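Alpha-fucosidase (PDB 2EAB) is assigned as a 1,2-alpha-L-fucosidase that probably hydrolyses alpha-1,2-linked L-fucose, this chain holding the family 95 catalytic part of a longer, probably membrane-bound protein. Local coordinates at residues A[555-560]-A[638-643]; A[613-618]-A[633-638]. One frame throughout, in Å; residues are numbered along the deposited sequence.

Interaction 1: residues A[555-560]-A[638-643]; sequences GDRLTT and LLKPIE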
ATOM      1  N   GLY A 555       5.078   9.570 -33.493  1.00 10.99           N
ATOM      2  CA  GLY A 555       6.463   9.669 -33.933  1.00 11.90           C
ATOM      3  C   GLY A 555       7.111   8.331 -34.214  1.00 12.40           C
ATOM      4  O   GLY A 555       6.441   7.365 -34.578  1.00 13.55           O
ATOM      5  N   ASP A 556       8.427   8.288 -34.037  1.00 12.40           N
ATOM      6  CA  ASP A 556       9.226   7.114 -34.353  1.00 12.25           C
ATOM      7  C   ASP A 556       9.614   6.394 -33.067  1.00 11.42           C
ATOM      8  O   ASP A 556      10.611   6.732 -32.432  1.00 11.68           O
ATOM      9  CB  ASP A 556      10.473   7.529 -35.147  1.00 12.96           C
ATOM     10  CG  ASP A 556      11.235   6.341 -35.722  1.00 15.06           C
ATOM     11  OD1 ASP A 556      10.882   5.176 -35.435  1.00 17.47           O
ATOM     12  OD2 ASP A 556      12.199   6.583 -36.482  1.00 18.44           O
ATOM     13  N   ARG A 557       8.811   5.403 -32.687  1.00 10.51           N
ATOM     14  CA  ARG A 557       9.005   4.680 -31.430  1.00  9.84           C
ATOM     15  C   ARG A 557       8.081   3.479 -31.384  1.00  9.59           C
ATOM     16  O   ARG A 557       7.096   3.422 -32.119  1.00  9.91           O
ATOM     17  CB  ARG A 557       8.718   5.584 -30.215  1.00  9.89           C
ATOM     18  CG  ARG A 557       7.398   6.359 -30.301  1.00  9.69           C
ATOM     19  CD  ARG A 557       6.952   6.929 -28.955  1.00  9.81           C
ATOM     20  NE  ARG A 557       7.945   7.780 -28.299  1.00  9.12           N
ATOM     21  CZ  ARG A 557       8.163   9.059 -28.592  1.00  9.76           C
ATOM     22  NH1 ARG A 557       7.486   9.660 -29.570  1.00 10.18           N
ATOM     23  NH2 ARG A 557       9.080   9.735 -27.917  1.00 10.19           N
ATOM     24  N   LEU A 558       8.400   2.520 -30.521  1.00  8.95           N
ATOM     25  CA  LEU A 558       7.400   1.555 -30.083  1.00  8.60           C
ATOM     26  C   LEU A 558       6.497   2.231 -29.068  1.00  8.19           C
ATOM     27  O   LEU A 558       6.968   3.014 -28.239  1.00  8.26           O
ATOM     28  CB  LEU A 558       8.041   0.332 -29.426  1.00  8.77           C
ATOM     29  CG  LEU A 558       8.861  -0.625 -30.289  1.00  8.81           C
ATOM     30  CD1 LEU A 558       9.444  -1.723 -29.410  1.00  8.97           C
ATOM     31  CD2 LEU A 558       8.020  -1.225 -31.412  1.00  9.47           C
ATOM     32  N   THR A 559       5.204   1.934 -29.136  1.00  7.88           N
ATOM     33  CA  THR A 559       4.283   2.290 -28.063  1.00  8.10           C
ATOM     34  C   THR A 559       3.509   1.051 -27.642  1.00  8.20           C
ATOM     35  O   THR A 559       3.639  -0.019 -28.243  1.00  8.47           O
ATOM     36  CB  THR A 559       3.260   3.377 -28.474  1.00  8.00           C
ATOM     37  OG1 THR A 559       2.392   2.847 -29.482  1.00  8.95           O
ATOM     38  CG2 THR A 559       3.943   4.655 -28.967  1.00  8.46           C
ATOM     39  N   THR A 560       2.686   1.215 -26.614  1.00  8.44           N
ATOM     40  CA  THR A 560       1.839   0.131 -26.133  1.00  9.07           C
ATOM     41  C   THR A 560       0.495   0.065 -26.862  1.00  9.37           C
ATOM     42  O   THR A 560      -0.394  -0.682 -26.453  1.00 10.29           O
ATOM     43  CB  THR A 560       1.573   0.276 -24.627  1.00  9.10           C
ATOM     44  OG1 THR A 560       1.047   1.583 -24.368  1.00  8.24           O
ATOM     45  CG2 THR A 560       2.854   0.095 -23.834  1.00 10.69           C
ATOM     46  N   LEU A 638      13.602   1.514 -27.630  1.00  8.83           N
ATOM     47  CA  LEU A 638      12.720   2.040 -28.671  1.00  8.85           C
ATOM     48  C   LEU A 638      11.503   2.784 -28.146  1.00  8.77           C
ATOM     49  O   LEU A 638      10.771   3.400 -28.923  1.00  8.72           O
ATOM     50  CB  LEU A 638      12.276   0.920 -29.609  1.00  9.20           C
ATOM     51  CG  LEU A 638      13.366   0.282 -30.470  1.00  8.85           C
ATOM     52  CD1 LEU A 638      12.819  -0.965 -31.138  1.00  9.81           C
ATOM     53  CD2 LEU A 638      13.918   1.260 -31.504  1.00  9.96           C
ATOM     54  N   LEU A 639      11.278   2.730 -26.835  1.00  8.47           N
ATOM     55  CA  LEU A 639      10.098   3.364 -26.250  1.00  8.70           C
ATOM     56  C   LEU A 639      10.203   4.884 -26.233  1.00  9.03           C
ATOM     57  O   LEU A 639       9.206   5.581 -26.456  1.00  8.77           O
ATOM     58  CB  LEU A 639       9.827   2.819 -24.847  1.00  8.88           C
ATOM     59  CG  LEU A 639       9.368   1.358 -24.785  1.00  8.35           C
ATOM     60  CD1 LEU A 639       9.491   0.829 -23.372  1.00  8.56           C
ATOM     61  CD2 LEU A 639       7.936   1.194 -25.294  1.00  9.32           C
ATOM     62  N   LYS A 640      11.408   5.391 -25.973  1.00  9.14           N
ATOM     63  CA  LYS A 640      11.642   6.837 -25.864  1.00 10.03           C
ATOM     64  C   LYS A 640      10.512   7.503 -25.072  1.00  9.15           C
ATOM     65  O   LYS A 640       9.823   8.400 -25.572  1.00  9.16           O
ATOM     66  CB  LYS A 640      11.798   7.464 -27.254  1.00 10.06           C
ATOM     67  CG  LYS A 640      13.079   7.047 -27.973  1.00 12.25           C
ATOM     68  CD  LYS A 640      13.125   7.528 -29.421  1.00 13.39           C
ATOM     69  CE  LYS A 640      12.923   9.027 -29.570  1.00 17.75           C
ATOM     70  NZ  LYS A 640      12.604   9.378 -30.991  1.00 19.83           N
ATOM     71  N   PRO A 641      10.313   7.061 -23.818  1.00  8.82           N
ATOM     72  CA  PRO A 641       9.102   7.448 -23.094  1.00  8.68           C
ATOM     73  C   PRO A 641       8.972   8.934 -22.762  1.00  8.70           C
ATOM     74  O   PRO A 641       7.845   9.443 -22.677  1.00  8.73           O
ATOM     75  CB  PRO A 641       9.182   6.618 -21.809  1.00  8.65           C
ATOM     76  CG  PRO A 641      10.634   6.321 -21.639  1.00  9.64           C
ATOM     77  CD  PRO A 641      11.172   6.166 -23.014  1.00  9.02           C
ATOM     78  N   ILE A 642      10.102   9.611 -22.571  1.00  8.98           N
ATOM     79  CA  ILE A 642      10.081  11.015 -22.165  1.00  9.50           C
ATOM     80  C   ILE A 642      10.399  11.958 -23.311  1.00 10.13           C
ATOM     81  O   ILE A 642      11.432  11.824 -23.974  1.00 10.47           O
ATOM     82  CB  ILE A 642      11.068  11.307 -21.001  1.00  9.56           C
ATOM     83  CG1 ILE A 642      10.771  10.425 -19.784  1.00  9.94           C
ATOM     84  CG2 ILE A 642      11.061  12.800 -20.632  1.00  9.50           C
ATOM     85  CD1 ILE A 642       9.352  10.546 -19.215  1.00 10.45           C
ATOM     86  N   GLU A 643       9.505  12.919 -23.524  1.00 10.44           N
ATOM     87  CA  GLU A 643       9.758  14.044 -24.416  1.00 11.36           C
ATOM     88  C   GLU A 643       9.391  15.325 -23.695  1.00 11.04           C
ATOM     89  O   GLU A 643       8.339  15.406 -23.051  1.00 11.18           O
ATOM     90  CB  GLU A 643       8.940  13.931 -25.699  1.00 12.17           C
ATOM     91  CG  GLU A 643       9.449  12.884 -26.660  1.00 14.41           C
ATOM     92  CD  GLU A 643       8.895  13.037 -28.063  1.00 16.24           C
ATOM     93  OE1 GLU A 643       7.981  13.866 -28.283  1.00 17.69           O
ATOM     94  OE2 GLU A 643       9.376  12.309 -28.948  1.00 17.53           O
TER
HETATM   95  O   HOH W   1      12.497   4.745 -30.950  1.00 20.98           O
HETATM   96  O   HOH W   2       6.455  12.535 -30.187  1.00 19.42           O
HETATM   97  O   HOH W   3       6.617   4.798 -26.262  1.00  8.22           O

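Interaction 2: residues A[613-618]-A[633-638]; sequences DNWAKN and SCAKSL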
ATOM      1  N   ASP A 613      10.679  -1.443 -36.681  1.00 11.23           N
ATOM      2  CA  ASP A 613      10.285  -2.294 -37.803  1.00 11.49           C
ATOM      3  C   ASP A 613      10.380  -3.787 -37.472  1.00 11.09           C
ATOM      4  O   ASP A 613       9.749  -4.611 -38.139  1.00 10.95           O
ATOM      5  CB  ASP A 613      11.136  -1.989 -39.042  1.00 11.99           C
ATOM      6  CG  ASP A 613      10.798  -0.653 -39.680  1.00 14.08           C
ATOM      7  OD1 ASP A 613       9.700  -0.113 -39.428  1.00 16.75           O
ATOM      8  OD2 ASP A 613      11.635  -0.144 -40.456  1.00 17.47           O
ATOM      9  N   ASN A 614      11.164  -4.131 -36.447  1.00 10.82           N
ATOM     10  CA  ASN A 614      11.319  -5.521 -36.012  1.00 10.70           C
ATOM     11  C   ASN A 614      10.038  -6.122 -35.439  1.00 10.24           C
ATOM     12  O   ASN A 614       9.962  -7.331 -35.233  1.00 10.52           O
ATOM     13  CB  ASN A 614      12.446  -5.652 -34.978  1.00 10.70           C
ATOM     14  CG  ASN A 614      13.805  -5.244 -35.523  1.00 11.50           C
ATOM     15  OD1 ASN A 614      13.969  -4.990 -36.722  1.00 11.99           O
ATOM     16  ND2 ASN A 614      14.792  -5.185 -34.638  1.00 11.70           N
ATOM     17  N   TRP A 615       9.046  -5.272 -35.176  1.00  9.99           N
ATOM     18  CA  TRP A 615       7.775  -5.708 -34.596  1.00  9.92           C
ATOM     19  C   TRP A 615       6.679  -5.982 -35.634  1.00 10.33           C
ATOM     20  O   TRP A 615       5.527  -6.232 -35.274  1.00 10.11           O
ATOM     21  CB  TRP A 615       7.300  -4.722 -33.518  1.00  9.98           C
ATOM     22  CG  TRP A 615       7.823  -5.093 -32.165  1.00  8.93           C
ATOM     23  CD1 TRP A 615       7.135  -5.728 -31.166  1.00  9.41           C
ATOM     24  CD2 TRP A 615       9.152  -4.886 -31.669  1.00  8.91           C
ATOM     25  NE1 TRP A 615       7.951  -5.922 -30.081  1.00  9.02           N
ATOM     26  CE2 TRP A 615       9.194  -5.415 -30.359  1.00  8.51           C
ATOM     27  CE3 TRP A 615      10.310  -4.296 -32.199  1.00  9.14           C
ATOM     28  CZ2 TRP A 615      10.350  -5.373 -29.573  1.00  9.25           C
ATOM     29  CZ3 TRP A 615      11.462  -4.259 -31.414  1.00  9.57           C
ATOM     30  CH2 TRP A 615      11.471  -4.791 -30.115  1.00  9.58           C
ATOM     31  N   ALA A 616       7.050  -5.972 -36.916  1.00 10.98           N
ATOM     32  CA  ALA A 616       6.087  -6.174 -37.999  1.00 11.17           C
ATOM     33  C   ALA A 616       5.363  -7.507 -37.842  1.00 11.39           C
ATOM     34  O   ALA A 616       5.989  -8.535 -37.592  1.00 11.26           O
ATOM     35  CB  ALA A 616       6.782  -6.093 -39.353  1.00 11.70           C
ATOM     36  N   LYS A 617       4.039  -7.469 -37.975  1.00 11.91           N
ATOM     37  CA  LYS A 617       3.199  -8.657 -37.849  1.00 12.33           C
ATOM     38  C   LYS A 617       2.304  -8.835 -39.067  1.00 13.43           C
ATOM     39  O   LYS A 617       1.992  -7.864 -39.762  1.00 14.05           O
ATOM     40  CB  LYS A 617       2.324  -8.568 -36.595  1.00 12.24           C
ATOM     41  CG  LYS A 617       3.077  -8.728 -35.290  1.00 11.41           C
ATOM     42  CD  LYS A 617       2.169  -8.514 -34.088  1.00 11.13           C
ATOM     43  CE  LYS A 617       2.947  -8.679 -32.797  1.00 10.48           C
ATOM     44  NZ  LYS A 617       2.156  -8.356 -31.580  1.00  9.58           N
ATOM     45  N   ASN A 618       1.887 -10.075 -39.313  1.00 14.42           N
ATOM     46  CA  ASN A 618       0.902 -10.364 -40.353  1.00 15.52           C
ATOM     47  C   ASN A 618      -0.529 -10.187 -39.830  1.00 16.15           C
ATOM     48  O   ASN A 618      -0.730  -9.821 -38.666  1.00 16.12           O
ATOM     49  CB  ASN A 618       1.128 -11.762 -40.954  1.00 15.84           C
ATOM     50  CG  ASN A 618       1.010 -12.883 -39.930  1.00 16.61           C
ATOM     51  OD1 ASN A 618       0.313 -12.761 -38.920  1.00 17.51           O
ATOM     52  ND2 ASN A 618       1.688 -13.993 -40.198  1.00 18.16           N
ATOM     53  N   SER A 633      16.498  -5.379 -24.187  1.00  8.67           N
ATOM     54  CA  SER A 633      17.300  -4.164 -24.388  1.00  9.24           C
ATOM     55  C   SER A 633      16.838  -3.376 -25.611  1.00  9.05           C
ATOM     56  O   SER A 633      16.748  -2.147 -25.572  1.00  8.92           O
ATOM     57  CB  SER A 633      18.788  -4.496 -24.528  1.00  9.43           C
ATOM     58  OG  SER A 633      19.294  -5.071 -23.335  1.00 11.05           O
ATOM     59  N   CYS A 634      16.548  -4.090 -26.697  1.00  9.29           N
ATOM     60  CA  CYS A 634      16.080  -3.451 -27.915  1.00  9.14           C
ATOM     61  C   CYS A 634      14.735  -2.766 -27.685  1.00  8.55           C
ATOM     62  O   CYS A 634      14.587  -1.574 -27.954  1.00  8.78           O
ATOM     63  CB  CYS A 634      15.989  -4.466 -29.050  1.00  9.31           C
ATOM     64  SG  CYS A 634      15.318  -3.759 -30.567  1.00 10.65           S
ATOM     65  N   ALA A 635      13.768  -3.512 -27.156  1.00  8.59           N
ATOM     66  CA  ALA A 635      12.432  -2.972 -26.899  1.00  8.57           C
ATOM     67  C   ALA A 635      12.503  -1.734 -26.003  1.00  8.54           C
ATOM     68  O   ALA A 635      11.889  -0.707 -26.295  1.00  8.56           O
ATOM     69  CB  ALA A 635      11.530  -4.037 -26.280  1.00  8.33           C
ATOM     70  N   LYS A 636      13.281  -1.828 -24.927  1.00  8.36           N
ATOM     71  CA  LYS A 636      13.419  -0.730 -23.971  1.00  8.69           C
ATOM     72  C   LYS A 636      13.956   0.533 -24.650  1.00  8.54           C
ATOM     73  O   LYS A 636      13.477   1.641 -24.389  1.00  8.31           O
ATOM     74  CB  LYS A 636      14.342  -1.158 -22.829  1.00  8.71           C
ATOM     75  CG  LYS A 636      14.631  -0.089 -21.795  1.00  9.64           C
ATOM     76  CD  LYS A 636      15.430  -0.669 -20.645  1.00 11.36           C
ATOM     77  CE  LYS A 636      16.007   0.418 -19.763  1.00 12.26           C
ATOM     78  NZ  LYS A 636      17.156   1.103 -20.407  1.00 13.82           N
ATOM     79  N   SER A 637      14.939   0.354 -25.533  1.00  8.47           N
ATOM     80  CA  SER A 637      15.590   1.473 -26.218  1.00  9.10           C
ATOM     81  C   SER A 637      14.681   2.178 -27.223  1.00  8.90           C
ATOM     82  O   SER A 637      14.965   3.305 -27.630  1.00  9.49           O
ATOM     83  CB  SER A 637      16.868   1.000 -26.926  1.00  9.36           C
ATOM     84  OG  SER A 637      16.575   0.325 -28.138  1.00 10.26           O
ATOM     85  N   LEU A 638      13.602   1.514 -27.630  1.00  8.83           N
ATOM     86  CA  LEU A 638      12.720   2.040 -28.671  1.00  8.85           C
ATOM     87  C   LEU A 638      11.503   2.784 -28.146  1.00  8.77           C
ATOM     88  O   LEU A 638      10.771   3.400 -28.923  1.00  8.72           O
ATOM     89  CB  LEU A 638      12.276   0.920 -29.609  1.00  9.20           C
ATOM     90  CG  LEU A 638      13.366   0.282 -30.470  1.00  8.85           C
ATOM     91  CD1 LEU A 638      12.819  -0.965 -31.138  1.00  9.81           C
ATOM     92  CD2 LEU A 638      13.918   1.260 -31.504  1.00  9.96           C
TER

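Interaction 1: residues A[555-560]-A[638-643]
R557 and E643 reach toward each other tip to tip, and NH2 of R557 meets OE2 of E643 at 2.8 Å in a salt bridge. The donor stands above the carboxylate, the two planes being 65° apart. The same NH2 gives a second bond to the carbonyl O of K640 at 2.8 Å, and NE of R557 reaches O of L639 at 3.1 Å. CG sits between N and C (chi1 49°), and a bend at chi3 (55°) brings NE toward O of L639. All three oxygens lie at the guanidinium edge, near its plane. The two carbonyls lie where helix 632-639 ends in the family 95 catalytic domain, K640 taking positive phi, and E643 follows beyond; arginine, with several N-H groups in one plane, suits such a cluster. Beside it, the start of strand 558-565 docks: N of L558 bonds to O of L638 at 3.0 Å, and CG of L558 rests 3.8 Å from CB of L638. Three waters bridge the segments, one from NH1 of R557 to OE1 of E643. Farther out, Y654 makes a cation-pi contact with R557, and K651 a salt bridge with OE1 of E643, giving each carboxylate oxygen a cationic partner.

Interaction 2: residues A[613-618]-A[633-638]
The six-membered ring of W615 turns its edge to C634: SG lies almost in the ring plane, 86° off the normal and 5.1 Å from the ring centroid, equally near CZ3 and CH2. This is a sulfur-aromatic contact made at the rim. Two methyl groups meet the same end of the indole obliquely, both displaced to one side of its plane: CB of A635 is 3.7 Å from CZ2 of W615, and CD1 of L638 is 3.6 Å from CZ3. On that side too, L558 of strand 558-565 packs over the six-membered ring. F623 makes an edge-to-face stack with the indole, and NE1 of W615 is hydrogen-bonded to the carbonyl O of V543. C634, A635 and L638 fall on one flank of helix 632-639, which receives a 3-10 turn from the long connection that follows helix 577-596 in the family 95 catalytic domain. The nearest CA atoms, those of W615 and A635, are 9.4 Å apart, a separation suited to a large side chain facing a small one. Replacing W615 by an alanine would probably open a gap beside SG of C634 and the methyls of A635 and L638, and leave the V543 oxygen without its NE1 donor. C634 is itself held by the disulfide to C610. Its SG stands anti to the backbone N (chi1 177°), which brings the sulfur to the tryptophan. Next to this bridge, ND2 of N614 comes within 4.3 Å of SG, but its hydrogen bonds go to the carbonyl oxygens of N629 and D609, as an amide with two N-H groups allows. Within the helix, OG of S637 donates to O of C634 at 2.8 Å, the hydroxyl serving the backbone one turn back.

In the fold
Both interactions lie far from the centre of the chain, yet they differ in burial. Interaction 1 is partly buried, with exposed D556 and K640 at its margin, and relies on charge, backbone carbonyls and bridging water; interaction 2 is a buried, apolar contact whose covalent support is a disulfide. Both use helix 632-639: residues 555-560 meet its C-terminal end and the chain beyond, whereas residues 613-618 pack against its flank. L638 belongs to both, its carbonyl serving the strand and its CD1 the indole. The two contacts also touch directly, CD1 of L558 lying 3.7 Å from CH2 of W615, so strand, helix and connecting loop share one apolar cluster.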